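PDB 6BWE: putative fimbrial associated sortase-like protein from Corynebacterium diphtheriae, which is probably a class C sortase, a membrane-anchored cysteine transpeptidase that joins pilin subunits into pili, here as its soluble catalytic domain with a mutated lid. Local coordinates for residues Leu62-Gln67 / Leu105-Gly110; Tyr109-Pro114 / His121-Gly126. The protein carries 2 engineered substitutions. All coordinates share one frame; numbering follows the deposited sequence.

Contact 1. Residues Leu62-Gln67 / Leu105-Gly110; sequences LDYLQQ and LGHLYG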
loop_
_atom_site.group_PDB
_atom_site.type_symbol
_atom_site.label_atom_id
_atom_site.label_comp_id
_atom_site.label_asym_id
_atom_site.label_seq_id
_atom_site.Cartn_x
_atom_site.Cartn_y
_atom_site.Cartn_z
ATOM N N LEU A 62 2.172 13.782 0.560
ATOM C CA LEU A 62 2.439 14.998 1.349
ATOM C C LEU A 62 2.520 14.690 2.837
ATOM O O LEU A 62 3.383 15.234 3.541
ATOM C CB LEU A 62 1.360 16.068 1.116
ATOM C CG LEU A 62 1.461 16.693 -0.262
ATOM C CD1 LEU A 62 0.229 17.565 -0.514
ATOM C CD2 LEU A 62 2.796 17.456 -0.428
ATOM N N ASP A 63 1.626 13.828 3.318
ATOM C CA ASP A 63 1.682 13.413 4.708
ATOM C C ASP A 63 2.931 12.607 5.042
ATOM O O ASP A 63 3.574 12.851 6.069
ATOM C CB ASP A 63 0.443 12.621 5.100
ATOM C CG ASP A 63 0.335 12.449 6.583
ATOM O OD1 ASP A 63 -0.045 13.433 7.286
ATOM O OD2 ASP A 63 0.649 11.343 7.070
ATOM N N TYR A 64 3.283 11.686 4.153
ATOM C CA TYR A 64 4.555 10.962 4.228
ATOM C C TYR A 64 5.761 11.885 4.443
ATOM O O TYR A 64 6.578 11.662 5.322
ATOM C CB TYR A 64 4.731 10.159 2.962
ATOM C CG TYR A 64 6.031 9.502 2.740
ATOM C CD1 TYR A 64 6.448 8.421 3.535
ATOM C CD2 TYR A 64 6.809 9.851 1.638
ATOM C CE1 TYR A 64 7.639 7.762 3.240
ATOM C CE2 TYR A 64 7.972 9.217 1.334
ATOM C CZ TYR A 64 8.420 8.204 2.150
ATOM O OH TYR A 64 9.592 7.558 1.800
ATOM N N LEU A 65 5.823 12.934 3.635
ATOM C CA LEU A 65 6.936 13.863 3.683
ATOM C C LEU A 65 6.993 14.676 4.965
ATOM O O LEU A 65 8.085 15.065 5.369
ATOM C CB LEU A 65 6.883 14.787 2.471
ATOM C CG LEU A 65 7.164 14.128 1.126
ATOM C CD1 LEU A 65 7.049 15.182 0.038
ATOM C CD2 LEU A 65 8.498 13.403 1.048
ATOM N N GLN A 66 5.851 14.908 5.606
ATOM C CA GLN A 66 5.825 15.539 6.927
ATOM C C GLN A 66 6.328 14.618 8.051
ATOM O O GLN A 66 6.673 15.095 9.139
ATOM C CB GLN A 66 4.400 16.003 7.244
ATOM C CG GLN A 66 3.870 17.024 6.276
ATOM C CD GLN A 66 2.451 17.410 6.654
ATOM O OE1 GLN A 66 2.219 17.887 7.766
ATOM N NE2 GLN A 66 1.502 17.168 5.768
ATOM N N GLN A 67 6.368 13.298 7.818
ATOM C CA GLN A 67 6.737 12.382 8.905
ATOM C C GLN A 67 8.254 12.404 9.073
ATOM O O GLN A 67 8.993 12.579 8.100
ATOM C CB GLN A 67 6.267 10.974 8.660
ATOM C CG GLN A 67 4.751 10.850 8.442
ATOM C CD GLN A 67 3.924 11.341 9.620
ATOM O OE1 GLN A 67 4.348 11.236 10.788
ATOM N NE2 GLN A 67 2.697 11.824 9.335
ATOM N N LEU A 105 20.687 6.769 1.219
ATOM C CA LEU A 105 19.693 5.731 1.036
ATOM C C LEU A 105 18.323 6.343 0.910
ATOM O O LEU A 105 18.044 7.401 1.462
ATOM C CB LEU A 105 19.737 4.747 2.194
ATOM C CG LEU A 105 21.115 4.070 2.377
ATOM C CD1 LEU A 105 21.122 3.249 3.642
ATOM C CD2 LEU A 105 21.530 3.227 1.171
ATOM N N GLY A 106 17.477 5.667 0.146
ATOM C CA GLY A 106 16.111 6.061 -0.034
ATOM C C GLY A 106 15.129 5.121 0.646
ATOM O O GLY A 106 15.248 3.885 0.558
ATOM N N HIS A 107 14.122 5.684 1.293
ATOM C CA HIS A 107 13.046 4.880 1.848
ATOM C C HIS A 107 11.995 4.679 0.756
ATOM O O HIS A 107 11.594 5.650 0.112
ATOM C CB HIS A 107 12.441 5.532 3.091
ATOM C CG HIS A 107 11.188 4.865 3.539
ATOM N ND1 HIS A 107 9.937 5.317 3.176
ATOM C CD2 HIS A 107 10.997 3.729 4.254
ATOM C CE1 HIS A 107 9.023 4.492 3.674
ATOM N NE2 HIS A 107 9.647 3.506 4.304
ATOM N N LEU A 108 11.569 3.429 0.543
ATOM C CA LEU A 108 10.590 3.132 -0.486
ATOM C C LEU A 108 9.171 3.457 -0.024
ATOM O O LEU A 108 8.602 2.768 0.828
ATOM C CB LEU A 108 10.722 1.676 -0.928
ATOM C CG LEU A 108 10.076 1.208 -2.218
ATOM C CD1 LEU A 108 10.325 2.129 -3.408
ATOM C CD2 LEU A 108 10.577 -0.191 -2.523
ATOM N N TYR A 109 8.623 4.532 -0.576
ATOM C CA TYR A 109 7.266 4.928 -0.346
ATOM C C TYR A 109 6.320 3.735 -0.614
ATOM O O TYR A 109 6.463 3.026 -1.627
ATOM C CB TYR A 109 6.896 6.121 -1.262
ATOM C CG TYR A 109 5.437 6.486 -1.060
ATOM C CD1 TYR A 109 5.007 7.075 0.126
ATOM C CD2 TYR A 109 4.491 6.160 -2.030
ATOM C CE1 TYR A 109 3.647 7.363 0.325
ATOM C CE2 TYR A 109 3.160 6.430 -1.844
ATOM C CZ TYR A 109 2.734 7.006 -0.671
ATOM O OH TYR A 109 1.384 7.233 -0.553
ATOM N N GLY A 110 5.393 3.510 0.297
ATOM C CA GLY A 110 4.513 2.342 0.238
ATOM C C GLY A 110 4.902 1.233 1.189
ATOM O O GLY A 110 4.213 0.196 1.243
#

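Contact 2. Residues Tyr109-Pro114 / His121-Gly126; sequences YGSALP and HPVITG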
loop_
_atom_site.group_PDB
_atom_site.type_symbol
_atom_site.label_atom_id
_atom_site.label_comp_id
_atom_site.label_asym_id
_atom_site.label_seq_id
_atom_site.Cartn_x
_atom_site.Cartn_y
_atom_site.Cartn_z
ATOM N N TYR A 109 8.623 4.532 -0.576
ATOM C CA TYR A 109 7.266 4.928 -0.346
ATOM C C TYR A 109 6.320 3.735 -0.614
ATOM O O TYR A 109 6.463 3.026 -1.627
ATOM C CB TYR A 109 6.896 6.121 -1.262
ATOM C CG TYR A 109 5.437 6.486 -1.060
ATOM C CD1 TYR A 109 5.007 7.075 0.126
ATOM C CD2 TYR A 109 4.491 6.160 -2.030
ATOM C CE1 TYR A 109 3.647 7.363 0.325
ATOM C CE2 TYR A 109 3.160 6.430 -1.844
ATOM C CZ TYR A 109 2.734 7.006 -0.671
ATOM O OH TYR A 109 1.384 7.233 -0.553
ATOM N N GLY A 110 5.393 3.510 0.297
ATOM C CA GLY A 110 4.513 2.342 0.238
ATOM C C GLY A 110 4.902 1.233 1.189
ATOM O O GLY A 110 4.213 0.196 1.243
ATOM N N SER A 111 6.034 1.415 1.876
ATOM C CA SER A 111 6.451 0.562 2.968
ATOM C C SER A 111 6.439 1.423 4.230
ATOM O O SER A 111 6.461 2.651 4.150
ATOM C CB SER A 111 7.833 -0.058 2.717
ATOM O OG SER A 111 8.881 0.939 2.721
ATOM N N ALA A 112 6.381 0.772 5.393
ATOM C CA ALA A 112 6.341 1.479 6.673
ATOM C C ALA A 112 7.633 2.280 6.874
ATOM O O ALA A 112 8.716 1.901 6.409
ATOM C CB ALA A 112 6.179 0.504 7.829
ATOM N N LEU A 113 7.489 3.406 7.538
ATOM C CA LEU A 113 8.633 4.173 7.999
ATOM C C LEU A 113 9.400 3.391 9.070
ATOM O O LEU A 113 8.786 2.612 9.814
ATOM C CB LEU A 113 8.129 5.479 8.607
ATOM C CG LEU A 113 7.489 6.492 7.670
ATOM C CD1 LEU A 113 6.812 7.548 8.514
ATOM C CD2 LEU A 113 8.521 7.102 6.736
ATOM N N PRO A 114 10.742 3.578 9.158
ATOM C CA PRO A 114 11.528 2.641 9.973
ATOM C C PRO A 114 11.572 3.065 11.439
ATOM O O PRO A 114 12.603 3.511 11.927
ATOM C CB PRO A 114 12.891 2.670 9.297
ATOM C CG PRO A 114 13.020 4.068 8.803
ATOM C CD PRO A 114 11.621 4.331 8.244
ATOM N N HIS A 121 7.212 -3.432 7.659
ATOM C CA HIS A 121 8.313 -3.921 6.804
ATOM C C HIS A 121 8.879 -2.785 5.927
ATOM O O HIS A 121 8.698 -2.765 4.686
ATOM C CB HIS A 121 7.873 -5.140 5.972
ATOM C CG HIS A 121 9.013 -5.897 5.356
ATOM N ND1 HIS A 121 8.888 -7.205 4.920
ATOM C CD2 HIS A 121 10.297 -5.537 5.113
ATOM C CE1 HIS A 121 10.048 -7.602 4.420
ATOM N NE2 HIS A 121 10.924 -6.616 4.537
ATOM N N PRO A 122 9.604 -1.833 6.560
ATOM C CA PRO A 122 10.285 -0.801 5.790
ATOM C C PRO A 122 11.238 -1.397 4.776
ATOM O O PRO A 122 11.876 -2.422 5.047
ATOM C CB PRO A 122 11.097 -0.044 6.840
ATOM C CG PRO A 122 10.412 -0.298 8.143
ATOM C CD PRO A 122 9.841 -1.686 8.010
ATOM N N VAL A 123 11.293 -0.771 3.606
ATOM C CA VAL A 123 12.242 -1.126 2.589
ATOM C C VAL A 123 13.134 0.099 2.315
ATOM O O VAL A 123 12.638 1.198 2.055
ATOM C CB VAL A 123 11.549 -1.619 1.339
ATOM C CG1 VAL A 123 12.599 -1.986 0.289
ATOM C CG2 VAL A 123 10.646 -2.794 1.697
ATOM N N ILE A 124 14.434 -0.114 2.425
ATOM C CA ILE A 124 15.458 0.939 2.358
ATOM C C ILE A 124 16.354 0.557 1.187
ATOM O O ILE A 124 16.936 -0.545 1.202
ATOM C CB ILE A 124 16.351 0.962 3.621
ATOM C CG1 ILE A 124 15.541 1.055 4.902
ATOM C CG2 ILE A 124 17.378 2.084 3.529
ATOM C CD1 ILE A 124 14.680 2.230 4.987
ATOM N N THR A 125 16.462 1.443 0.204
ATOM C CA THR A 125 17.204 1.196 -1.037
ATOM C C THR A 125 18.491 2.029 -1.135
ATOM O O THR A 125 18.545 3.183 -0.678
ATOM C CB THR A 125 16.362 1.551 -2.274
ATOM O OG1 THR A 125 16.334 2.977 -2.436
ATOM C CG2 THR A 125 14.949 0.989 -2.160
ATOM N N GLY A 126 19.516 1.462 -1.757
ATOM C CA GLY A 126 20.746 2.199 -2.043
ATOM C C GLY A 126 21.389 1.656 -3.300
ATOM O O GLY A 126 21.167 0.480 -3.690
HETATM O O HOH W 1 5.457 -2.018 5.923
#

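Contact 1. Residues Leu62-Gln67 / Leu105-Gly110
Tyr64 of the helix 59-66 reaches across to His107 and Tyr109, and these three rings form a buried aromatic cluster. With CG anti to the backbone N, chi1 172° carries the phenol out from the helix to reach the segment 105-110. Tyr64 CB lies 4.0 Å from Tyr109 CE1. Further out, Tyr109 CD1 stands over the centre of one face of the Tyr64 ring, with Tyr64 CD2 the closest ring atom at 3.6 Å. The two tyrosines make an edge-to-face (T-shaped) pair, Tyr109 supplying the edge, with centroids 5.0 Å apart and planes at 66°. On the far half of the ring, Tyr64 CE1 comes to 3.4 Å from His107 ND1. The hydroxyl then ends the reach with a hydrogen bond, Tyr64 OH to His107 ND1 at 2.7 Å, in which either atom could be the donor. ND1 lies in the plane of the phenol and OH in that of the imidazole, so the rings meet rim to rim, their planes turned by 36°. A second bond, to the backbone N of Gly95, also holds this hydroxyl, while His107 NE2 bonds to Ala112 O; both ends of the imidazole are thus tied and its rotation is fixed. Tyr109 OH is held by Ser40 O of the second subunit. The cluster fastens the helix 59-66 to the strand 105-107, with His94 of the neighbouring strand 88-94 packing edge-to-face with Tyr64 and Tyr37 of the helix 24-39 packing on Tyr109.

Contact 2. Residues Tyr109-Pro114 / His121-Gly126
Ser111 and Pro122 lead this contact in the sortase fold, where a loop joins two antiparallel neighbours of the sheet, the strands 105-107 and 123-125; the loop residues 109-114 meet the residues that enter the second strand. The Ser111 side chain points toward the segment 121-126; its OG, placed between the backbone N and the carbonyl carbon (chi1 67°), accepts a hydrogen bond from Val123 N at 3.1 Å, with an N-H...O angle of 158°. The same hydroxyl is bonded to Leu108 O, so Ser111 OG bridges Leu108, next to the strand 105-107, and Val123 of the strand 123-125. Beside this bond, Val123 CG2 packs against Ser111 CB at 4.1 Å.

The pyrrolidine of Pro122 is the main apolar surface, and its two loop neighbours approach it differently. Ala112 lies over one face of the ring, with Ala112 O 3.1 Å from Pro122 CB and, on the same face, Ala112 CB 4.3 Å from Pro122 CD. Pro114 instead meets the rim, Pro114 CB lying nearly in the ring plane and 4.0 Å from Pro122 CG. The His121 imidazole bonds elsewhere, to Thr185 OG1 and Ala176 O, and the His121 backbone makes the contact. A water bridges the two segments there, accepting from Ala112 N at 3.0 Å and from His121 N at 2.8 Å.

Contacts 1 and 2 have centres 8 Å apart and share Tyr109 and Gly110, where the chain passes from one into the other. Two hydrogen bonds tie them together: Gly106 O to Thr125 N, 2.8 Å, between the paired strands, and the bond of His107 NE2 to Ala112 O, 2.8 Å, from the aromatic cluster to the loop. Packing adds Gln67 CB against Leu113 CD1, 3.5 Å. Together they connect the helix 59-66 to two neighbouring strands of the sheet, and through Tyr109 they reach the second subunit. Both lie away from the predicted active-site residues His127 and Cys189, although His127 directly follows the segment 121-126 in the chain.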